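Local coordinates for electron transfer flavoprotein, beta subunit (Thermotoga maritima, PDB 7KOE) that probably transfers electrons by way of the flavin-adenine dinucleotide it binds, as the beta subunit of an electron transfer flavoprotein, at residues Val14-Lys19 against Arg51-Ala56; Leu128-Lys133 against Leu193-Glu198. One frame throughout, in Å; residues are numbered along the deposited sequence.

How the contacts relate
Reading from the N terminus, contact 1 comes first: segment Arg51-Ala56 of helix 47-63 returns to the strand of Val14-Lys19 after 31 residues, which include the two-stranded sheet 28-30/35-37, strand 43-45 and the start of the helix itself. That loop is complete before contact 2 opens. Contact 2 then brings strand 191-195 beside strand 128-132, after a 59-residue excursion through helix 143-150 and strands 154-162, 171-177 and 181-188. The two are thus in series, yet they share one sheet, where Val15 N and O probably bond to Leu128 O and Leu130 N. Contact 1 lays a helix on that sheet, contact 2 adds the next parallel strand to it, and both reach the FAD.

Contact 1. Residues Val14-Lys19 against Arg51-Ala56. With FAD (flavin-adenine dinucleotide), chain I.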
# COMPACT_ATOMS: atom_id res chain seq x y z
N VAL A 14 -26.49 -50.43 -4.91
CA VAL A 14 -26.46 -49.16 -5.62
C VAL A 14 -25.30 -48.35 -5.09
O VAL A 14 -25.02 -48.35 -3.89
CB VAL A 14 -27.80 -48.41 -5.45
CG1 VAL A 14 -27.87 -47.23 -6.38
CG2 VAL A 14 -28.95 -49.35 -5.70
N VAL A 15 -24.59 -47.67 -5.99
CA VAL A 15 -23.53 -46.74 -5.62
C VAL A 15 -23.83 -45.43 -6.32
O VAL A 15 -24.00 -45.40 -7.54
CB VAL A 15 -22.14 -47.27 -6.01
CG1 VAL A 15 -21.12 -46.16 -6.05
CG2 VAL A 15 -21.70 -48.32 -5.03
N VAL A 16 -23.92 -44.35 -5.56
CA VAL A 16 -24.25 -43.04 -6.10
C VAL A 16 -23.01 -42.17 -6.03
O VAL A 16 -22.61 -41.73 -4.95
CB VAL A 16 -25.42 -42.39 -5.36
CG1 VAL A 16 -25.88 -41.16 -6.09
CG2 VAL A 16 -26.53 -43.37 -5.23
N CYS A 17 -22.38 -41.92 -7.17
CA CYS A 17 -21.25 -41.00 -7.21
C CYS A 17 -21.80 -39.58 -7.23
O CYS A 17 -22.41 -39.16 -8.21
CB CYS A 17 -20.38 -41.27 -8.43
SG CYS A 17 -20.04 -43.02 -8.71
N ILE A 18 -21.60 -38.84 -6.14
CA ILE A 18 -22.01 -37.45 -6.06
C ILE A 18 -20.77 -36.57 -5.99
O ILE A 18 -19.68 -37.01 -5.61
CB ILE A 18 -22.95 -37.17 -4.86
CG1 ILE A 18 -22.18 -37.20 -3.54
CG2 ILE A 18 -24.08 -38.17 -4.82
CD1 ILE A 18 -22.94 -36.65 -2.38
N LYS A 19 -20.94 -35.31 -6.37
CA LYS A 19 -19.84 -34.36 -6.40
C LYS A 19 -20.24 -33.11 -5.64
O LYS A 19 -21.33 -32.57 -5.86
CB LYS A 19 -19.45 -34.01 -7.83
CG LYS A 19 -18.14 -33.27 -7.93
CD LYS A 19 -18.03 -32.53 -9.24
CE LYS A 19 -16.80 -31.66 -9.27
NZ LYS A 19 -16.88 -30.70 -10.40
N ARG A 51 -31.18 -35.62 -7.53
CA ARG A 51 -32.15 -36.50 -8.16
C ARG A 51 -31.65 -37.93 -8.19
O ARG A 51 -32.46 -38.87 -8.16
CB ARG A 51 -32.46 -36.02 -9.58
CG ARG A 51 -32.51 -34.51 -9.73
CD ARG A 51 -33.68 -33.93 -8.98
NE ARG A 51 -34.09 -32.63 -9.49
CZ ARG A 51 -33.54 -31.48 -9.13
NH1 ARG A 51 -32.55 -31.46 -8.26
NH2 ARG A 51 -33.99 -30.34 -9.64
N ALA A 52 -30.34 -38.12 -8.26
CA ALA A 52 -29.78 -39.46 -8.20
C ALA A 52 -29.87 -40.04 -6.80
O ALA A 52 -30.09 -41.24 -6.63
CB ALA A 52 -28.33 -39.45 -8.68
N LEU A 53 -29.70 -39.20 -5.78
CA LEU A 53 -29.82 -39.66 -4.40
C LEU A 53 -31.27 -39.94 -4.03
O LEU A 53 -31.54 -40.85 -3.24
CB LEU A 53 -29.23 -38.64 -3.44
CG LEU A 53 -27.73 -38.43 -3.50
CD1 LEU A 53 -27.35 -37.15 -2.80
CD2 LEU A 53 -27.03 -39.60 -2.87
N GLU A 54 -32.20 -39.17 -4.58
CA GLU A 54 -33.61 -39.40 -4.28
C GLU A 54 -34.12 -40.66 -4.96
O GLU A 54 -34.92 -41.40 -4.39
CB GLU A 54 -34.43 -38.17 -4.68
CG GLU A 54 -35.91 -38.39 -4.92
CD GLU A 54 -36.67 -38.81 -3.68
OE1 GLU A 54 -36.25 -38.46 -2.56
OE2 GLU A 54 -37.71 -39.49 -3.82
N LEU A 55 -33.62 -40.94 -6.17
CA LEU A 55 -33.93 -42.21 -6.83
C LEU A 55 -33.34 -43.38 -6.07
O LEU A 55 -33.97 -44.45 -5.98
CB LEU A 55 -33.40 -42.19 -8.27
CG LEU A 55 -33.52 -43.49 -9.07
CD1 LEU A 55 -34.97 -43.80 -9.37
CD2 LEU A 55 -32.71 -43.40 -10.34
N ALA A 56 -32.15 -43.20 -5.51
CA ALA A 56 -31.52 -44.26 -4.73
C ALA A 56 -32.27 -44.51 -3.42
O ALA A 56 -32.34 -45.65 -2.95
CB ALA A 56 -30.08 -43.90 -4.45
PA FAD I . -19.28 -34.49 -14.47
O1A FAD I . -20.11 -33.80 -15.50
O2A FAD I . -18.37 -35.59 -14.90
O5B FAD I . -20.23 -35.03 -13.30
C5B FAD I . -21.15 -36.10 -13.62
C4B FAD I . -21.44 -36.89 -12.37
O4B FAD I . -20.29 -37.71 -12.04
C3B FAD I . -21.70 -36.09 -11.09
O3B FAD I . -23.05 -35.65 -11.01
C2B FAD I . -21.39 -37.14 -10.03
O2B FAD I . -22.45 -38.06 -9.86
C1B FAD I . -20.16 -37.81 -10.64
N9A FAD I . -18.93 -37.16 -10.24
C8A FAD I . -18.34 -36.07 -10.81
N7A FAD I . -17.23 -35.72 -10.21
C5A FAD I . -17.09 -36.64 -9.17
C6A FAD I . -16.12 -36.80 -8.17
N6A FAD I . -15.06 -36.02 -8.03
N1A FAD I . -16.30 -37.82 -7.29
C2A FAD I . -17.38 -38.60 -7.44
N3A FAD I . -18.35 -38.55 -8.34
C4A FAD I . -18.14 -37.53 -9.19
N1 FAD I . -12.12 -32.27 -16.73
C2 FAD I . -12.19 -32.87 -17.94
O2 FAD I . -12.09 -34.09 -18.05
N3 FAD I . -12.39 -32.16 -19.08
C4 FAD I . -12.52 -30.79 -19.07
O4 FAD I . -12.70 -30.19 -20.11
C4X FAD I . -12.45 -30.14 -17.83
N5 FAD I . -12.57 -28.83 -17.81
C5X FAD I . -12.49 -28.22 -16.59
C6 FAD I . -12.61 -26.82 -16.54
C7 FAD I . -12.54 -26.13 -15.35
C7M FAD I . -12.67 -24.63 -15.34
C8 FAD I . -12.33 -26.85 -14.15
C8M FAD I . -12.25 -26.12 -12.83
C9 FAD I . -12.21 -28.22 -14.18
C9A FAD I . -12.29 -28.93 -15.39
N10 FAD I . -12.16 -30.32 -15.46
C10 FAD I . -12.24 -30.96 -16.67
C1' FAD I . -11.95 -31.09 -14.23
C2' FAD I . -13.06 -32.10 -13.99
O2' FAD I . -14.22 -31.44 -13.50
C3' FAD I . -12.63 -33.16 -12.97
O3' FAD I . -11.78 -34.10 -13.61
C4' FAD I . -13.81 -33.90 -12.33
O4' FAD I . -13.39 -35.16 -11.81
C5' FAD I . -14.95 -34.12 -13.30
O5' FAD I . -16.07 -33.27 -12.93
P FAD I . -17.02 -32.71 -14.09
O1P FAD I . -17.12 -31.22 -13.97
O2P FAD I . -16.54 -33.28 -15.38
O3P FAD I . -18.42 -33.38 -13.71
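Strand 14-17 and helix 51-56 run nearly antiparallel (165°), their axes 8.9 Å apart at closest approach. No hydrogen bond links them; the layer between is wholly apolar. Val16 sits at its middle with its two methyls spread over the helix. CG1, anti to the backbone N (chi1 -171°), lies 3.8 Å from Leu53 CD2 and also meets Ala52 CB, whereas CG2 rests 3.7 Å from Ala56 CB. The two alanines, one helical turn apart, offer only methyl groups to the strand, consistent with the close approach. Leu53 crosses Val16 obliquely and Ile18 at about a right angle, its CD2 lying 3.8 Å from Ile18 CG2.

Beyond the strand the chain turns to the cofactor. Lys19 runs extended over one face of the adenine of FAD, its CD 3.4 Å from N7A, and ends with NZ 3.6 Å from O1P. NZ forms a salt bridge to Asp137, and its charge probably offsets in part that of the pyrophosphate. An alanine here would remove the chain beyond CB and would probably cost the adenine this aliphatic neighbour and the pyrophosphate a nearby positive charge.

This is part of a beta-alpha-beta crossover in the Rossmann-like alpha/beta fold of the HUP clan: helix 47-63 leads on into strand 66-72, which pairs with strand 13-22 through Val14 and Val16. Val15 and Cys17 point away from helix 47-63 and pack on helix 105-119, while Leu130 of strand 128-132 touches Val14, Val16 and Ala56.

Contact 2. Residues Leu128-Lys133 against Leu193-Glu198; sequences LILTGK and LTITDE. With FAD (flavin-adenine dinucleotide), chain I.
No ring takes part between these segments; the flat groups are the peptide units of two neighbouring parallel strands in the central sheet of the Rossmann-like alpha/beta fold of the HUP clan, with Leu130, Leu193 and Ile195 on one face and Thr131 and Thr194 on the other. At the edges of the pair, strand 13-22 borders strand 128-132 and strand 154-162 borders strand 191-195. The ladder is knit most firmly around Thr131. Its N-H reaches Leu193 O at 3.3 Å, standing well above that carbonyl's plane, and its own O accepts from Ile195 N at 2.9 Å with an N-H...O angle of 162°. Weak bonds continue the pattern outward, Leu193 N to Ile129 O and Lys133 N to Ile195 O.

On the leucine face, Leu130 and Leu193 lie side by side and point the same way, Leu130 CD2 3.7 Å from Leu193 CB; Leu128 CD1 closes in obliquely on Leu193 CG. Helix 47-63 covers this face, touching Leu130 and Ile195. Across the sheet Thr131 and Thr194 also run alongside each other, their OG1 atoms 3.2 Å apart, and Thr131 OG1 donates to Gly132 O. Lys133 sends NZ to Tyr211 OH of the partner Electron transfer flavoprotein chain.

The strand end forms part of the cofactor pocket: Gly132 N donates to FAD O2B at 3.2 Å (153°) and, weakly, to O3B.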
# COMPACT_ATOMS: atom_id res chain seq x y z
N LEU A 128 -26.04 -51.22 -9.78
CA LEU A 128 -26.47 -49.97 -10.39
C LEU A 128 -25.58 -48.85 -9.89
O LEU A 128 -25.33 -48.74 -8.69
CB LEU A 128 -27.93 -49.67 -10.04
CG LEU A 128 -28.65 -48.60 -10.86
CD1 LEU A 128 -28.33 -48.74 -12.33
CD2 LEU A 128 -30.13 -48.72 -10.64
N ILE A 129 -25.09 -48.02 -10.80
CA ILE A 129 -24.30 -46.85 -10.46
C ILE A 129 -25.06 -45.62 -10.93
O ILE A 129 -25.33 -45.47 -12.12
CB ILE A 129 -22.90 -46.90 -11.07
CG1 ILE A 129 -22.09 -48.02 -10.43
CG2 ILE A 129 -22.20 -45.57 -10.91
CD1 ILE A 129 -20.71 -48.17 -11.00
N LEU A 130 -25.41 -44.75 -10.00
CA LEU A 130 -26.16 -43.54 -10.31
C LEU A 130 -25.24 -42.34 -10.25
O LEU A 130 -24.66 -42.05 -9.20
CB LEU A 130 -27.32 -43.36 -9.34
CG LEU A 130 -28.25 -44.54 -9.12
CD1 LEU A 130 -29.28 -44.20 -8.09
CD2 LEU A 130 -28.91 -44.88 -10.41
N THR A 131 -25.08 -41.65 -11.37
CA THR A 131 -24.41 -40.36 -11.38
C THR A 131 -25.41 -39.30 -11.82
O THR A 131 -26.56 -39.59 -12.14
CB THR A 131 -23.19 -40.36 -12.31
OG1 THR A 131 -23.62 -40.34 -13.67
CG2 THR A 131 -22.32 -41.57 -12.08
N GLY A 132 -24.97 -38.07 -11.81
CA GLY A 132 -25.77 -37.00 -12.34
C GLY A 132 -25.44 -36.73 -13.79
O GLY A 132 -24.45 -37.24 -14.31
N LYS A 133 -26.29 -35.93 -14.42
CA LYS A 133 -26.08 -35.61 -15.83
C LYS A 133 -24.85 -34.73 -16.01
O LYS A 133 -24.07 -34.93 -16.94
CB LYS A 133 -27.33 -34.93 -16.40
CG LYS A 133 -27.27 -34.67 -17.88
CD LYS A 133 -27.24 -33.18 -18.17
CE LYS A 133 -27.03 -32.92 -19.65
NZ LYS A 133 -27.00 -31.47 -19.97
N LEU A 193 -26.39 -45.59 -14.55
CA LEU A 193 -27.33 -44.56 -14.94
C LEU A 193 -26.69 -43.19 -14.85
O LEU A 193 -25.59 -43.01 -14.32
CB LEU A 193 -28.58 -44.63 -14.08
CG LEU A 193 -29.52 -45.79 -14.36
CD1 LEU A 193 -30.77 -45.70 -13.53
CD2 LEU A 193 -29.87 -45.79 -15.80
N THR A 194 -27.39 -42.20 -15.39
CA THR A 194 -26.90 -40.82 -15.40
C THR A 194 -28.14 -39.94 -15.41
O THR A 194 -28.83 -39.84 -16.43
CB THR A 194 -26.00 -40.57 -16.60
OG1 THR A 194 -24.78 -41.30 -16.44
CG2 THR A 194 -25.67 -39.13 -16.76
N ILE A 195 -28.44 -39.34 -14.27
CA ILE A 195 -29.77 -38.82 -13.96
C ILE A 195 -29.81 -37.32 -14.25
O ILE A 195 -28.87 -36.59 -13.93
CB ILE A 195 -30.13 -39.11 -12.50
CG1 ILE A 195 -29.78 -40.56 -12.14
CG2 ILE A 195 -31.59 -38.87 -12.25
CD1 ILE A 195 -30.59 -41.59 -12.86
N THR A 196 -30.91 -36.87 -14.84
CA THR A 196 -31.15 -35.45 -15.08
C THR A 196 -31.93 -34.83 -13.92
O THR A 196 -32.22 -35.48 -12.92
CB THR A 196 -31.90 -35.25 -16.39
OG1 THR A 196 -33.14 -35.95 -16.33
CG2 THR A 196 -31.09 -35.76 -17.55
N ASP A 197 -32.29 -33.56 -14.08
CA ASP A 197 -33.13 -32.88 -13.11
C ASP A 197 -34.58 -33.33 -13.19
O ASP A 197 -35.31 -33.25 -12.19
CB ASP A 197 -33.09 -31.37 -13.30
CG ASP A 197 -31.70 -30.80 -13.25
OD1 ASP A 197 -31.16 -30.45 -14.33
OD2 ASP A 197 -31.13 -30.70 -12.14
N GLU A 198 -35.02 -33.80 -14.35
CA GLU A 198 -36.44 -34.04 -14.60
C GLU A 198 -36.90 -35.41 -14.14
O GLU A 198 -38.06 -35.76 -14.39
CB GLU A 198 -36.76 -33.86 -16.08
CG GLU A 198 -36.60 -32.45 -16.61
CD GLU A 198 -35.21 -32.18 -17.15
OE1 GLU A 198 -34.41 -33.13 -17.23
OE2 GLU A 198 -34.91 -31.02 -17.49
PA FAD I . -19.28 -34.49 -14.47
O1A FAD I . -20.11 -33.80 -15.50
O2A FAD I . -18.37 -35.59 -14.90
O5B FAD I . -20.23 -35.03 -13.30
C5B FAD I . -21.15 -36.10 -13.62
C4B FAD I . -21.44 -36.89 -12.37
O4B FAD I . -20.29 -37.71 -12.04
C3B FAD I . -21.70 -36.09 -11.09
O3B FAD I . -23.05 -35.65 -11.01
C2B FAD I . -21.39 -37.14 -10.03
O2B FAD I . -22.45 -38.06 -9.86
C1B FAD I . -20.16 -37.81 -10.64
N9A FAD I . -18.93 -37.16 -10.24
C8A FAD I . -18.34 -36.07 -10.81
N7A FAD I . -17.23 -35.72 -10.21
C5A FAD I . -17.09 -36.64 -9.17
C6A FAD I . -16.12 -36.80 -8.17
N6A FAD I . -15.06 -36.02 -8.03
N1A FAD I . -16.30 -37.82 -7.29
C2A FAD I . -17.38 -38.60 -7.44
N3A FAD I . -18.35 -38.55 -8.34
C4A FAD I . -18.14 -37.53 -9.19
N1 FAD I . -12.12 -32.27 -16.73
C2 FAD I . -12.19 -32.87 -17.94
O2 FAD I . -12.09 -34.09 -18.05
N3 FAD I . -12.39 -32.16 -19.08
C4 FAD I . -12.52 -30.79 -19.07
O4 FAD I . -12.70 -30.19 -20.11
C4X FAD I . -12.45 -30.14 -17.83
N5 FAD I . -12.57 -28.83 -17.81
C5X FAD I . -12.49 -28.22 -16.59
C6 FAD I . -12.61 -26.82 -16.54
C7 FAD I . -12.54 -26.13 -15.35
C7M FAD I . -12.67 -24.63 -15.34
C8 FAD I . -12.33 -26.85 -14.15
C8M FAD I . -12.25 -26.12 -12.83
C9 FAD I . -12.21 -28.22 -14.18
C9A FAD I . -12.29 -28.93 -15.39
N10 FAD I . -12.16 -30.32 -15.46
C10 FAD I . -12.24 -30.96 -16.67
C1' FAD I . -11.95 -31.09 -14.23
C2' FAD I . -13.06 -32.10 -13.99
O2' FAD I . -14.22 -31.44 -13.50
C3' FAD I . -12.63 -33.16 -12.97
O3' FAD I . -11.78 -34.10 -13.61
C4' FAD I . -13.81 -33.90 -12.33
O4' FAD I . -13.39 -35.16 -11.81
C5' FAD I . -14.95 -34.12 -13.30
O5' FAD I . -16.07 -33.27 -12.93
P FAD I . -17.02 -32.71 -14.09
O1P FAD I . -17.12 -31.22 -13.97
O2P FAD I . -16.54 -33.28 -15.38
O3P FAD I . -18.42 -33.38 -13.71